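Local atomic coordinates of beta-methylmalyl-CoA dehydratase (PDB entry 4E3E), a protein that catalyses the reversible dehydration of (2R,3S)-beta-methylmalyl-CoA to mesaconyl-CoA in the glyoxylate assimilation cycle. Residues I85-Y90 with Y142-M147; S109-L114 with V125-V130; I205-G210 with N263-A268; I289-E294 with V312-T317. All coordinates share one frame; numbering follows the deposited sequence.

Interaction 1 (I85-Y90 with Y142-M147); sequences IANLGY and YIRWVM
Trp145 lays its indole over the backbone of Leu88 and Gly89, and Gly89 CA sits 3.6 Å from the centroid of the Trp145 six-membered ring, 12° off the ring normal, a CH-pi contact. CG of Trp145 stands between its backbone N and carbonyl carbon (chi1 56°), the crowded position, and the ring lies over Leu88 C and Gly89 CA; a CB on residue 89 would collide with the indole. At the indole's pyrrole side, Leu88 CB presses on Trp145 CD1 at 3.3 Å. On the other face of the sheet, Arg144 NH1 gives a nearly straight bond (169°) to Asn87 OD1 at 2.9 Å; the oxygen lies in the guanidinium plane, and the two side chains cross at about a right angle. Val146 CG1 closes on the same Asn87 OD1 at 3.1 Å. The strands are antiparallel neighbours in a hot-dog-type sheet, interrupted twice by classic beta bulges: Ile85 and Ala86 both face Met147, a selenomethionine here, while Leu88 and Gly89 both face Trp145. Ile85 N and Leu88 N donate to Met147 O and Trp145 O, the latter at 2.7 Å. Further out, Thr76 and Ser81 take hydrogen bonds from Arg144 NH2 and so help set the guanidinium, and the ring of Tyr126 stacks on Trp145. Ile85 to Leu88 belong to a substrate-binding stretch inferred from related proteins, which this pairing joins to strand 138-149.

Interaction 2 (S109-L114 with V125-V130); sequences SKVIGL and VYVHSV
The beta hairpin of strands 104-116 and 122-132 brings Ser109 against Ser129 and Leu114 against Val125. At one end the two hydroxyls share a hydrogen bond, Ser109 OG lying 2.7 Å from Ser129 OG; both oxygens are anti to their carbonyl carbons (chi1 -66° and -64°), and His22 also bonds Ser109 OG. Lys110 and His128 form a hydrogen-bonded pair, with His128 N to Lys110 O at 2.8 Å. Beyond Val111 the register slips by one residue in a classic beta bulge: Ile112 and Gly113 both face Tyr126, whose carbonyl O takes the N-H of Ile112 at 2.9 Å and a weak bond from Gly113 N. Tyr126 N returns a straight bond (175°) to Gly113 O, approaching from above the carbonyl plane. Without a side chain, Gly113 lets Tyr126 CD1 come within 3.7 Å of Gly113 CA; a CB there would clash. The Ile112 and Tyr126 side chains cross at about a right angle, with Ile112 CG1 3.8 Å from Tyr126 CB. On the opposite face, the Leu114 and Val125 side chains lie side by side, Leu114 CD2 3.8 Å from Val125 CB, and those of Val111 and Val125 cross, CG1 nearest CG2. Helix 65-80 touches this face through Thr76 and Ile80, while Pro163 packs on Ile112 and Tyr126.

Interaction 3 (I205-G210 with N263-A268); sequences IDHVDG and NGLANA
His207 and Asn263 bind each other twice where the end of helix 250-265 meets strand 204-212, the outermost of the hot-dog-type sheet within this chain. His207 ND1 donates to Asn263 O at 2.8 Å, nearly straight (168°) and in the imidazole plane, although it reaches that oxygen from above the carbonyl plane. In return, Asn263 ND2 donates to His207 O at 3.0 Å. That carbonyl also accepts Asp209 N, and the two donors arrive from opposite faces of its plane. Asn263 CB points toward the 205-210 segment, and CG stands anti to the backbone N (chi1 -170°). ND2 has a second, weak bond to Asp209 OD1 at 3.4 Å. Other polar atoms are met outside the segments: His207 NE2 by Ser293 OG, Gly264 O by Tyr199 OH, Asn263 OD1 by the backbone N of Asn6 of the second subunit, and Asp209 OD2 by a salt bridge to Arg230 of that subunit. The contact thus lies at the dimer interface. Asp206 OD1 receives Val208 N in an Asx turn, and its OD2 forms a salt bridge with Arg320. Gly264 adopts backbone angles that suit glycine, and a CB there would strike Ile205 CG2. Beside it, Ile205 CD1 reaches Leu265 CD2 at 4.2 Å.

Interaction 4 (I289-E294 with V312-T317); sequences IYAWSE and VRTVAT
Trp292 and Val315 supply the main apolar contact, lying side by side and pointing the same way. Val315 CB rests over one face of the indole, 3.9 Å from the centroid of the Trp292 five-membered ring and 26° off its normal, a CH-pi contact, while Val315 CG2 touches Trp292 CZ2 at 3.6 Å. Trp292 CG stands between its own backbone N and carbonyl carbon (chi1 67°), and from there the ring lies beside Val315. Away from the indole, Ile289 CG2 meets Ala316 CB at 4.0 Å. The backbone bonds are those of a regular antiparallel hairpin, strands 288-300 and 307-318, with no bulge between these segments: Tyr290 with Thr317, Trp292 with Val315 and Glu294 with Arg313 are hydrogen-bonded pairs, each closed by two N-H to O bonds, as between Val315 N and Trp292 O at 2.8 Å. Among side-chain polar contacts, Ser293 OG and Thr314 OG1 share a hydrogen bond of 2.7 Å. Tyr344 bonds Thr314 OG1, and Ser293 OG has a second partner too, making a short polar chain through the buried sheet. Trp292 NE1 is taken up by Pro326 O, and Tyr290 OH by Asn234 of the second subunit. Glu294 OE1 and Arg313 NE stay 4.6 Å apart, and Arg313 NH1 forms its salt bridge with Asp341 instead. Since the charged atoms are not in contact, any attraction between Glu294 and Arg313 would probably be only electrostatic at a distance.

In the fold
From the N terminus, the first strand to take part is 84-95, and interaction 1 closes the loop that returns on strand 138-149. Interaction 2, the hairpin of 104-116 with 122-132, is nested inside that loop; the two are joined through strands 122-132 and 138-149, where Arg144 O meets Val127 N at 2.9 Å. Interaction 3 opens only after interaction 1 has closed, bringing the end of helix 250-265 back to strand 204-212. Interaction 4, a later hairpin, follows in series and touches interaction 3 through neighbouring strands 204-212 and 288-300. All four reach one antiparallel sheet, interactions 2 and 3 lying on opposite sides of the chain's centre, their own centres about 34 Å apart.

Interaction 1 (I85-Y90 with Y142-M147)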
loop_
_atom_site.group_PDB
_atom_site.type_symbol
_atom_site.label_atom_id
_atom_site.label_comp_id
_atom_site.label_asym_id
_atom_site.label_seq_id
_atom_site.Cartn_x
_atom_site.Cartn_y
_atom_site.Cartn_z
ATOM N N ILE A 85 22.481 3.582 -18.240
ATOM C CA ILE A 85 23.246 4.254 -17.177
ATOM C C ILE A 85 22.399 5.382 -16.572
ATOM O O ILE A 85 22.386 5.565 -15.360
ATOM C CB ILE A 85 24.585 4.848 -17.696
ATOM C CG1 ILE A 85 25.438 3.790 -18.418
ATOM C CG2 ILE A 85 25.385 5.527 -16.573
ATOM C CD1 ILE A 85 26.103 2.776 -17.513
ATOM N N ALA A 86 21.690 6.129 -17.421
ATOM C CA ALA A 86 20.879 7.256 -16.970
ATOM C C ALA A 86 19.842 7.628 -18.011
ATOM O O ALA A 86 20.034 7.395 -19.206
ATOM C CB ALA A 86 21.757 8.467 -16.663
ATOM N N ASN A 87 18.735 8.197 -17.548
ATOM C CA ASN A 87 17.829 8.893 -18.438
ATOM C C ASN A 87 18.381 10.295 -18.612
ATOM O O ASN A 87 18.785 10.937 -17.642
ATOM C CB ASN A 87 16.432 8.968 -17.863
ATOM C CG ASN A 87 15.400 9.344 -18.918
ATOM O OD1 ASN A 87 14.978 8.500 -19.714
ATOM N ND2 ASN A 87 15.000 10.617 -18.942
ATOM N N LEU A 88 18.415 10.770 -19.847
ATOM C CA LEU A 88 19.073 12.044 -20.115
ATOM C C LEU A 88 18.119 13.233 -20.266
ATOM O O LEU A 88 18.507 14.364 -20.002
ATOM C CB LEU A 88 20.044 11.924 -21.298
ATOM C CG LEU A 88 21.233 10.980 -21.070
ATOM C CD1 LEU A 88 22.021 10.831 -22.364
ATOM C CD2 LEU A 88 22.134 11.473 -19.937
ATOM N N GLY A 89 16.874 12.977 -20.661
ATOM C CA GLY A 89 15.882 14.046 -20.793
ATOM C C GLY A 89 14.549 13.535 -21.290
ATOM O O GLY A 89 14.418 12.351 -21.633
ATOM N N TYR A 90 13.562 14.433 -21.307
ATOM C CA TYR A 90 12.223 14.176 -21.843
ATOM C C TYR A 90 11.900 15.379 -22.717
ATOM O O TYR A 90 12.466 16.465 -22.513
ATOM C CB TYR A 90 11.167 14.114 -20.719
ATOM C CG TYR A 90 11.480 13.191 -19.563
ATOM C CD1 TYR A 90 12.247 13.633 -18.490
ATOM C CD2 TYR A 90 10.984 11.890 -19.531
ATOM C CE1 TYR A 90 12.535 12.803 -17.420
ATOM C CE2 TYR A 90 11.261 11.042 -18.456
ATOM C CZ TYR A 90 12.033 11.506 -17.406
ATOM O OH TYR A 90 12.320 10.681 -16.341
ATOM N N TYR A 142 5.445 10.930 -25.440
ATOM C CA TYR A 142 6.605 11.747 -25.076
ATOM C C TYR A 142 7.849 11.183 -25.753
ATOM O O TYR A 142 7.837 10.061 -26.286
ATOM C CB TYR A 142 6.802 11.810 -23.548
ATOM C CG TYR A 142 7.063 10.457 -22.921
ATOM C CD1 TYR A 142 8.336 9.889 -22.949
ATOM C CD2 TYR A 142 6.029 9.737 -22.314
ATOM C CE1 TYR A 142 8.578 8.633 -22.397
ATOM C CE2 TYR A 142 6.258 8.485 -21.758
ATOM C CZ TYR A 142 7.538 7.937 -21.805
ATOM O OH TYR A 142 7.788 6.695 -21.265
ATOM N N ILE A 143 8.915 11.974 -25.729
ATOM C CA ILE A 143 10.214 11.535 -26.183
ATOM C C ILE A 143 11.104 11.495 -24.958
ATOM O O ILE A 143 11.039 12.377 -24.104
ATOM C CB ILE A 143 10.795 12.510 -27.231
ATOM C CG1 ILE A 143 9.988 12.431 -28.535
ATOM C CG2 ILE A 143 12.277 12.245 -27.479
ATOM C CD1 ILE A 143 10.160 13.654 -29.405
ATOM N N ARG A 144 11.918 10.457 -24.843
ATOM C CA ARG A 144 12.952 10.464 -23.831
ATOM C C ARG A 144 14.211 9.911 -24.458
ATOM O O ARG A 144 14.151 9.212 -25.483
ATOM C CB ARG A 144 12.528 9.692 -22.558
ATOM C CG ARG A 144 12.652 8.169 -22.588
ATOM C CD ARG A 144 12.353 7.614 -21.205
ATOM N NE ARG A 144 12.171 6.160 -21.138
ATOM C CZ ARG A 144 12.969 5.330 -20.462
ATOM N NH1 ARG A 144 14.041 5.789 -19.797
ATOM N NH2 ARG A 144 12.690 4.028 -20.441
ATOM N N TRP A 145 15.350 10.246 -23.868
ATOM C CA TRP A 145 16.605 9.677 -24.320
ATOM C C TRP A 145 17.405 9.201 -23.158
ATOM O O TRP A 145 17.357 9.792 -22.079
ATOM C CB TRP A 145 17.374 10.599 -25.280
ATOM C CG TRP A 145 17.693 11.992 -24.782
ATOM C CD1 TRP A 145 18.931 12.481 -24.388
ATOM C CD2 TRP A 145 16.774 13.139 -24.657
ATOM N NE1 TRP A 145 18.850 13.803 -24.021
ATOM C CE2 TRP A 145 17.588 14.262 -24.158
ATOM C CE3 TRP A 145 15.412 13.341 -24.893
ATOM C CZ2 TRP A 145 17.041 15.514 -23.903
ATOM C CZ3 TRP A 145 14.870 14.610 -24.634
ATOM C CH2 TRP A 145 15.666 15.668 -24.149
ATOM N N VAL A 146 18.097 8.086 -23.369
ATOM C CA VAL A 146 18.776 7.339 -22.311
ATOM C C VAL A 146 20.183 6.965 -22.758
ATOM O O VAL A 146 20.423 6.703 -23.938
ATOM C CB VAL A 146 18.017 6.037 -21.923
ATOM C CG1 VAL A 146 16.751 6.358 -21.158
ATOM C CG2 VAL A 146 17.627 5.233 -23.149
HETATM N N MSE A 147 21.106 6.935 -21.809
HETATM C CA MSE A 147 22.456 6.479 -22.086
HETATM C C MSE A 147 22.463 5.014 -21.768
HETATM O O MSE A 147 22.219 4.626 -20.623
HETATM C CB MSE A 147 23.415 7.223 -21.181
HETATM C CG MSE A 147 24.815 6.780 -21.583
HETATM SE SE MSE A 147 26.061 7.794 -20.473
HETATM C CE MSE A 147 26.162 9.442 -21.560
#

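Interaction 2 (S109-L114 with V125-V130)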
loop_
_atom_site.group_PDB
_atom_site.type_symbol
_atom_site.label_atom_id
_atom_site.label_comp_id
_atom_site.label_asym_id
_atom_site.label_seq_id
_atom_site.Cartn_x
_atom_site.Cartn_y
_atom_site.Cartn_z
ATOM N N SER A 109 7.063 1.859 -28.155
ATOM C CA SER A 109 8.144 2.826 -28.339
ATOM C C SER A 109 8.767 2.687 -29.725
ATOM O O SER A 109 8.939 1.571 -30.235
ATOM C CB SER A 109 9.243 2.648 -27.282
ATOM O OG SER A 109 8.748 2.964 -25.995
ATOM N N LYS A 110 9.110 3.825 -30.323
ATOM C CA LYS A 110 9.826 3.850 -31.586
ATOM C C LYS A 110 11.199 4.493 -31.400
ATOM O O LYS A 110 11.313 5.524 -30.756
ATOM C CB LYS A 110 9.034 4.636 -32.616
ATOM C CG LYS A 110 9.649 4.614 -34.002
ATOM C CD LYS A 110 8.771 5.424 -34.938
ATOM C CE LYS A 110 8.731 4.789 -36.282
ATOM N NZ LYS A 110 9.456 5.600 -37.301
ATOM N N VAL A 111 12.236 3.883 -31.965
ATOM C CA VAL A 111 13.567 4.478 -31.938
ATOM C C VAL A 111 13.641 5.574 -33.005
ATOM O O VAL A 111 13.445 5.309 -34.202
ATOM C CB VAL A 111 14.674 3.430 -32.153
ATOM C CG1 VAL A 111 16.049 4.086 -32.122
ATOM C CG2 VAL A 111 14.578 2.338 -31.101
ATOM N N ILE A 112 13.903 6.800 -32.558
ATOM C CA ILE A 112 13.946 7.964 -33.444
ATOM C C ILE A 112 15.320 8.620 -33.444
ATOM O O ILE A 112 15.529 9.631 -34.107
ATOM C CB ILE A 112 12.873 9.020 -33.073
ATOM C CG1 ILE A 112 13.105 9.579 -31.652
ATOM C CG2 ILE A 112 11.471 8.447 -33.264
ATOM C CD1 ILE A 112 12.321 10.845 -31.341
ATOM N N GLY A 113 16.254 8.047 -32.690
ATOM C CA GLY A 113 17.603 8.586 -32.634
ATOM C C GLY A 113 18.600 7.647 -31.998
ATOM O O GLY A 113 18.257 6.903 -31.077
ATOM N N LEU A 114 19.831 7.684 -32.508
ATOM C CA LEU A 114 20.955 6.935 -31.960
ATOM C C LEU A 114 22.236 7.752 -32.075
ATOM O O LEU A 114 22.479 8.389 -33.105
ATOM C CB LEU A 114 21.151 5.609 -32.710
ATOM C CG LEU A 114 20.113 4.486 -32.613
ATOM C CD1 LEU A 114 20.443 3.351 -33.583
ATOM C CD2 LEU A 114 20.015 3.978 -31.180
ATOM N N VAL A 125 20.140 6.597 -26.955
ATOM C CA VAL A 125 19.000 6.201 -27.794
ATOM C C VAL A 125 17.816 7.106 -27.478
ATOM O O VAL A 125 17.510 7.360 -26.308
ATOM C CB VAL A 125 18.683 4.685 -27.654
ATOM C CG1 VAL A 125 18.701 4.251 -26.205
ATOM C CG2 VAL A 125 17.359 4.279 -28.323
ATOM N N TYR A 126 17.196 7.633 -28.531
ATOM C CA TYR A 126 16.026 8.496 -28.419
ATOM C C TYR A 126 14.853 7.642 -28.795
ATOM O O TYR A 126 14.885 6.981 -29.843
ATOM C CB TYR A 126 16.106 9.678 -29.398
ATOM C CG TYR A 126 17.248 10.620 -29.111
ATOM C CD1 TYR A 126 18.556 10.281 -29.451
ATOM C CD2 TYR A 126 17.024 11.849 -28.500
ATOM C CE1 TYR A 126 19.612 11.140 -29.186
ATOM C CE2 TYR A 126 18.078 12.723 -28.234
ATOM C CZ TYR A 126 19.366 12.357 -28.576
ATOM O OH TYR A 126 20.416 13.200 -28.314
ATOM N N VAL A 127 13.824 7.652 -27.942
ATOM C CA VAL A 127 12.580 6.922 -28.213
ATOM C C VAL A 127 11.348 7.822 -28.152
ATOM O O VAL A 127 11.295 8.764 -27.360
ATOM C CB VAL A 127 12.383 5.710 -27.260
ATOM C CG1 VAL A 127 13.493 4.678 -27.459
ATOM C CG2 VAL A 127 12.280 6.152 -25.800
ATOM N N HIS A 128 10.370 7.537 -29.008
ATOM C CA HIS A 128 9.059 8.137 -28.905
ATOM C C HIS A 128 8.170 7.073 -28.324
ATOM O O HIS A 128 7.903 6.066 -28.985
ATOM C CB HIS A 128 8.578 8.578 -30.290
ATOM C CG HIS A 128 7.215 9.251 -30.296
ATOM N ND1 HIS A 128 6.319 9.052 -31.280
ATOM C CD2 HIS A 128 6.625 10.140 -29.407
ATOM C CE1 HIS A 128 5.209 9.777 -31.039
ATOM N NE2 HIS A 128 5.399 10.448 -29.895
ATOM N N SER A 129 7.735 7.261 -27.076
ATOM C CA SER A 129 6.828 6.302 -26.406
ATOM C C SER A 129 5.384 6.804 -26.401
ATOM O O SER A 129 5.122 7.984 -26.130
ATOM C CB SER A 129 7.281 6.028 -24.974
ATOM O OG SER A 129 8.545 5.407 -24.959
ATOM N N VAL A 130 4.453 5.902 -26.696
ATOM C CA VAL A 130 3.042 6.253 -26.852
ATOM C C VAL A 130 2.193 5.282 -26.026
ATOM O O VAL A 130 2.300 4.053 -26.186
ATOM C CB VAL A 130 2.645 6.198 -28.337
ATOM C CG1 VAL A 130 1.145 6.478 -28.534
ATOM C CG2 VAL A 130 3.496 7.178 -29.155
#

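Interaction 3 (I205-G210 with N263-A268)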
loop_
_atom_site.group_PDB
_atom_site.type_symbol
_atom_site.label_atom_id
_atom_site.label_comp_id
_atom_site.label_asym_id
_atom_site.label_seq_id
_atom_site.Cartn_x
_atom_site.Cartn_y
_atom_site.Cartn_z
ATOM N N ILE A 205 8.289 30.314 -5.799
ATOM C CA ILE A 205 7.455 29.810 -4.707
ATOM C C ILE A 205 8.167 28.711 -3.917
ATOM O O ILE A 205 8.478 27.645 -4.463
ATOM C CB ILE A 205 6.140 29.237 -5.258
ATOM C CG1 ILE A 205 5.439 30.286 -6.134
ATOM C CG2 ILE A 205 5.236 28.773 -4.122
ATOM C CD1 ILE A 205 4.308 29.720 -6.965
ATOM N N ASP A 206 8.414 28.970 -2.637
ATOM C CA ASP A 206 9.026 27.992 -1.739
ATOM C C ASP A 206 7.910 27.108 -1.191
ATOM O O ASP A 206 7.032 27.606 -0.491
ATOM C CB ASP A 206 9.741 28.738 -0.609
ATOM C CG ASP A 206 10.492 27.821 0.346
ATOM O OD1 ASP A 206 10.324 26.590 0.301
ATOM O OD2 ASP A 206 11.266 28.354 1.167
ATOM N N HIS A 207 7.933 25.809 -1.508
ATOM C CA HIS A 207 6.863 24.900 -1.059
ATOM C C HIS A 207 6.977 24.462 0.381
ATOM O O HIS A 207 6.067 23.803 0.907
ATOM C CB HIS A 207 6.705 23.714 -2.011
ATOM C CG HIS A 207 6.403 24.129 -3.419
ATOM N ND1 HIS A 207 5.340 24.910 -3.730
ATOM C CD2 HIS A 207 7.081 23.894 -4.610
ATOM C CE1 HIS A 207 5.333 25.151 -5.054
ATOM N NE2 HIS A 207 6.393 24.525 -5.595
ATOM N N VAL A 208 8.088 24.850 1.023
ATOM C CA VAL A 208 8.291 24.736 2.473
ATOM C C VAL A 208 8.526 23.300 2.977
ATOM O O VAL A 208 9.587 23.006 3.548
ATOM C CB VAL A 208 7.162 25.441 3.296
ATOM C CG1 VAL A 208 7.408 25.299 4.789
ATOM C CG2 VAL A 208 7.052 26.927 2.929
ATOM N N ASP A 209 7.554 22.410 2.776
ATOM C CA ASP A 209 7.623 21.071 3.375
ATOM C C ASP A 209 8.781 20.213 2.838
ATOM O O ASP A 209 9.137 20.279 1.658
ATOM C CB ASP A 209 6.300 20.313 3.180
ATOM C CG ASP A 209 5.104 21.044 3.778
ATOM O OD1 ASP A 209 4.636 22.054 3.193
ATOM O OD2 ASP A 209 4.608 20.593 4.830
ATOM N N GLY A 210 9.348 19.393 3.714
ATOM C CA GLY A 210 10.318 18.376 3.314
ATOM C C GLY A 210 9.836 16.987 3.702
ATOM O O GLY A 210 9.253 16.814 4.774
ATOM N N ASN A 263 1.337 23.061 -1.828
ATOM C CA ASN A 263 1.541 24.222 -0.995
ATOM C C ASN A 263 2.067 25.356 -1.868
ATOM O O ASN A 263 3.282 25.551 -1.979
ATOM C CB ASN A 263 2.527 23.920 0.158
ATOM C CG ASN A 263 2.572 25.042 1.178
ATOM O OD1 ASN A 263 1.672 25.882 1.220
ATOM N ND2 ASN A 263 3.619 25.069 2.008
ATOM N N GLY A 264 1.152 26.072 -2.525
ATOM C CA GLY A 264 1.524 27.240 -3.328
ATOM C C GLY A 264 1.014 27.184 -4.753
ATOM O O GLY A 264 0.958 28.220 -5.441
ATOM N N LEU A 265 0.661 25.979 -5.204
ATOM C CA LEU A 265 0.073 25.791 -6.534
ATOM C C LEU A 265 -1.194 24.926 -6.488
ATOM O O LEU A 265 -1.447 24.151 -7.405
ATOM C CB LEU A 265 1.115 25.193 -7.496
ATOM C CG LEU A 265 2.214 26.156 -7.964
ATOM C CD1 LEU A 265 3.413 25.407 -8.517
ATOM C CD2 LEU A 265 1.666 27.165 -8.980
ATOM N N ALA A 266 -1.993 25.074 -5.428
ATOM C CA ALA A 266 -3.170 24.226 -5.202
ATOM C C ALA A 266 -4.174 24.213 -6.366
ATOM O O ALA A 266 -4.793 23.183 -6.630
ATOM C CB ALA A 266 -3.870 24.619 -3.904
ATOM N N ASN A 267 -4.336 25.337 -7.066
ATOM C CA ASN A 267 -5.301 25.373 -8.181
ATOM C C ASN A 267 -4.733 24.892 -9.517
ATOM O O ASN A 267 -5.449 24.888 -10.531
ATOM C CB ASN A 267 -5.973 26.755 -8.300
ATOM C CG ASN A 267 -7.009 26.979 -7.211
ATOM O OD1 ASN A 267 -7.007 28.008 -6.528
ATOM N ND2 ASN A 267 -7.890 26.005 -7.031
ATOM N N ALA A 268 -3.456 24.474 -9.516
ATOM C CA ALA A 268 -2.861 23.828 -10.690
ATOM C C ALA A 268 -3.420 22.411 -10.761
ATOM O O ALA A 268 -2.748 21.437 -10.396
ATOM C CB ALA A 268 -1.340 23.817 -10.609
#

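Interaction 4 (I289-E294 with V312-T317)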
loop_
_atom_site.group_PDB
_atom_site.type_symbol
_atom_site.label_atom_id
_atom_site.label_comp_id
_atom_site.label_asym_id
_atom_site.label_seq_id
_atom_site.Cartn_x
_atom_site.Cartn_y
_atom_site.Cartn_z
ATOM N N ILE A 289 13.353 15.357 0.695
ATOM C CA ILE A 289 13.109 16.097 -0.526
ATOM C C ILE A 289 12.299 17.363 -0.225
ATOM O O ILE A 289 11.254 17.302 0.454
ATOM C CB ILE A 289 12.325 15.247 -1.568
ATOM C CG1 ILE A 289 13.096 13.958 -1.943
ATOM C CG2 ILE A 289 12.021 16.075 -2.812
ATOM C CD1 ILE A 289 14.583 14.166 -2.290
ATOM N N TYR A 290 12.791 18.495 -0.738
ATOM C CA TYR A 290 12.083 19.774 -0.710
ATOM C C TYR A 290 11.884 20.236 -2.139
ATOM O O TYR A 290 12.542 19.739 -3.052
ATOM C CB TYR A 290 12.936 20.822 -0.028
ATOM C CG TYR A 290 13.194 20.595 1.429
ATOM C CD1 TYR A 290 14.271 19.806 1.859
ATOM C CD2 TYR A 290 12.395 21.216 2.390
ATOM C CE1 TYR A 290 14.530 19.626 3.213
ATOM C CE2 TYR A 290 12.643 21.046 3.744
ATOM C CZ TYR A 290 13.703 20.250 4.148
ATOM O OH TYR A 290 13.932 20.096 5.485
ATOM N N ALA A 291 10.998 21.203 -2.343
ATOM C CA ALA A 291 10.733 21.691 -3.688
ATOM C C ALA A 291 10.480 23.196 -3.698
ATOM O O ALA A 291 9.993 23.770 -2.712
ATOM C CB ALA A 291 9.552 20.942 -4.311
ATOM N N TRP A 292 10.849 23.825 -4.807
ATOM C CA TRP A 292 10.408 25.180 -5.110
ATOM C C TRP A 292 10.075 25.307 -6.575
ATOM O O TRP A 292 10.578 24.548 -7.409
ATOM C CB TRP A 292 11.439 26.220 -4.655
ATOM C CG TRP A 292 12.745 26.184 -5.413
ATOM C CD1 TRP A 292 13.896 25.450 -5.109
ATOM C CD2 TRP A 292 13.076 26.923 -6.631
ATOM N NE1 TRP A 292 14.887 25.689 -6.033
ATOM C CE2 TRP A 292 14.457 26.558 -6.975
ATOM C CE3 TRP A 292 12.387 27.815 -7.448
ATOM C CZ2 TRP A 292 15.097 27.080 -8.085
ATOM C CZ3 TRP A 292 13.047 28.342 -8.566
ATOM C CH2 TRP A 292 14.368 27.980 -8.876
ATOM N N SER A 293 9.215 26.259 -6.906
ATOM C CA SER A 293 8.786 26.437 -8.293
ATOM C C SER A 293 8.947 27.862 -8.787
ATOM O O SER A 293 8.897 28.813 -8.003
ATOM C CB SER A 293 7.339 25.977 -8.497
ATOM O OG SER A 293 7.226 24.596 -8.179
ATOM N N GLU A 294 9.138 27.996 -10.096
ATOM C CA GLU A 294 9.127 29.305 -10.745
ATOM C C GLU A 294 8.029 29.300 -11.798
ATOM O O GLU A 294 7.854 28.288 -12.492
ATOM C CB GLU A 294 10.473 29.575 -11.403
ATOM C CG GLU A 294 10.519 30.875 -12.191
ATOM C CD GLU A 294 11.891 31.155 -12.760
ATOM O OE1 GLU A 294 12.815 30.366 -12.504
ATOM O OE2 GLU A 294 12.035 32.170 -13.465
ATOM N N VAL A 312 5.629 25.865 -15.690
ATOM C CA VAL A 312 6.220 25.855 -14.360
ATOM C C VAL A 312 7.522 25.076 -14.389
ATOM O O VAL A 312 7.602 24.022 -15.028
ATOM C CB VAL A 312 5.253 25.212 -13.332
ATOM C CG1 VAL A 312 5.854 25.181 -11.914
ATOM C CG2 VAL A 312 3.896 25.921 -13.336
ATOM N N ARG A 313 8.541 25.609 -13.716
ATOM C CA ARG A 313 9.708 24.821 -13.356
ATOM C C ARG A 313 9.615 24.490 -11.873
ATOM O O ARG A 313 9.564 25.397 -11.035
ATOM C CB ARG A 313 11.015 25.580 -13.610
ATOM C CG ARG A 313 12.258 24.746 -13.296
ATOM C CD ARG A 313 13.589 25.533 -13.357
ATOM N NE ARG A 313 13.719 26.328 -14.583
ATOM C CZ ARG A 313 13.908 25.835 -15.808
ATOM N NH1 ARG A 313 14.009 24.521 -16.019
ATOM N NH2 ARG A 313 13.986 26.668 -16.840
ATOM N N THR A 314 9.590 23.199 -11.544
ATOM C CA THR A 314 9.749 22.800 -10.148
ATOM C C THR A 314 11.110 22.155 -9.975
ATOM O O THR A 314 11.482 21.240 -10.715
ATOM C CB THR A 314 8.624 21.882 -9.675
ATOM O OG1 THR A 314 7.354 22.549 -9.879
ATOM C CG2 THR A 314 8.792 21.541 -8.201
ATOM N N VAL A 315 11.850 22.643 -8.996
ATOM C CA VAL A 315 13.181 22.134 -8.700
ATOM C C VAL A 315 13.114 21.412 -7.359
ATOM O O VAL A 315 12.657 21.993 -6.371
ATOM C CB VAL A 315 14.185 23.305 -8.598
ATOM C CG1 VAL A 315 15.566 22.801 -8.213
ATOM C CG2 VAL A 315 14.244 24.061 -9.921
ATOM N N ALA A 316 13.541 20.146 -7.323
ATOM C CA ALA A 316 13.602 19.407 -6.057
ATOM C C ALA A 316 15.036 19.377 -5.548
ATOM O O ALA A 316 15.992 19.220 -6.325
ATOM C CB ALA A 316 13.044 17.990 -6.193
ATOM N N THR A 317 15.180 19.506 -4.254
ATOM C CA THR A 317 16.477 19.468 -3.625
ATOM C C THR A 317 16.458 18.484 -2.492
ATOM O O THR A 317 15.429 18.142 -2.000
ATOM C CB THR A 317 16.887 20.833 -3.075
ATOM O OG1 THR A 317 15.921 21.294 -2.155
ATOM C CG2 THR A 317 16.976 21.814 -4.152
#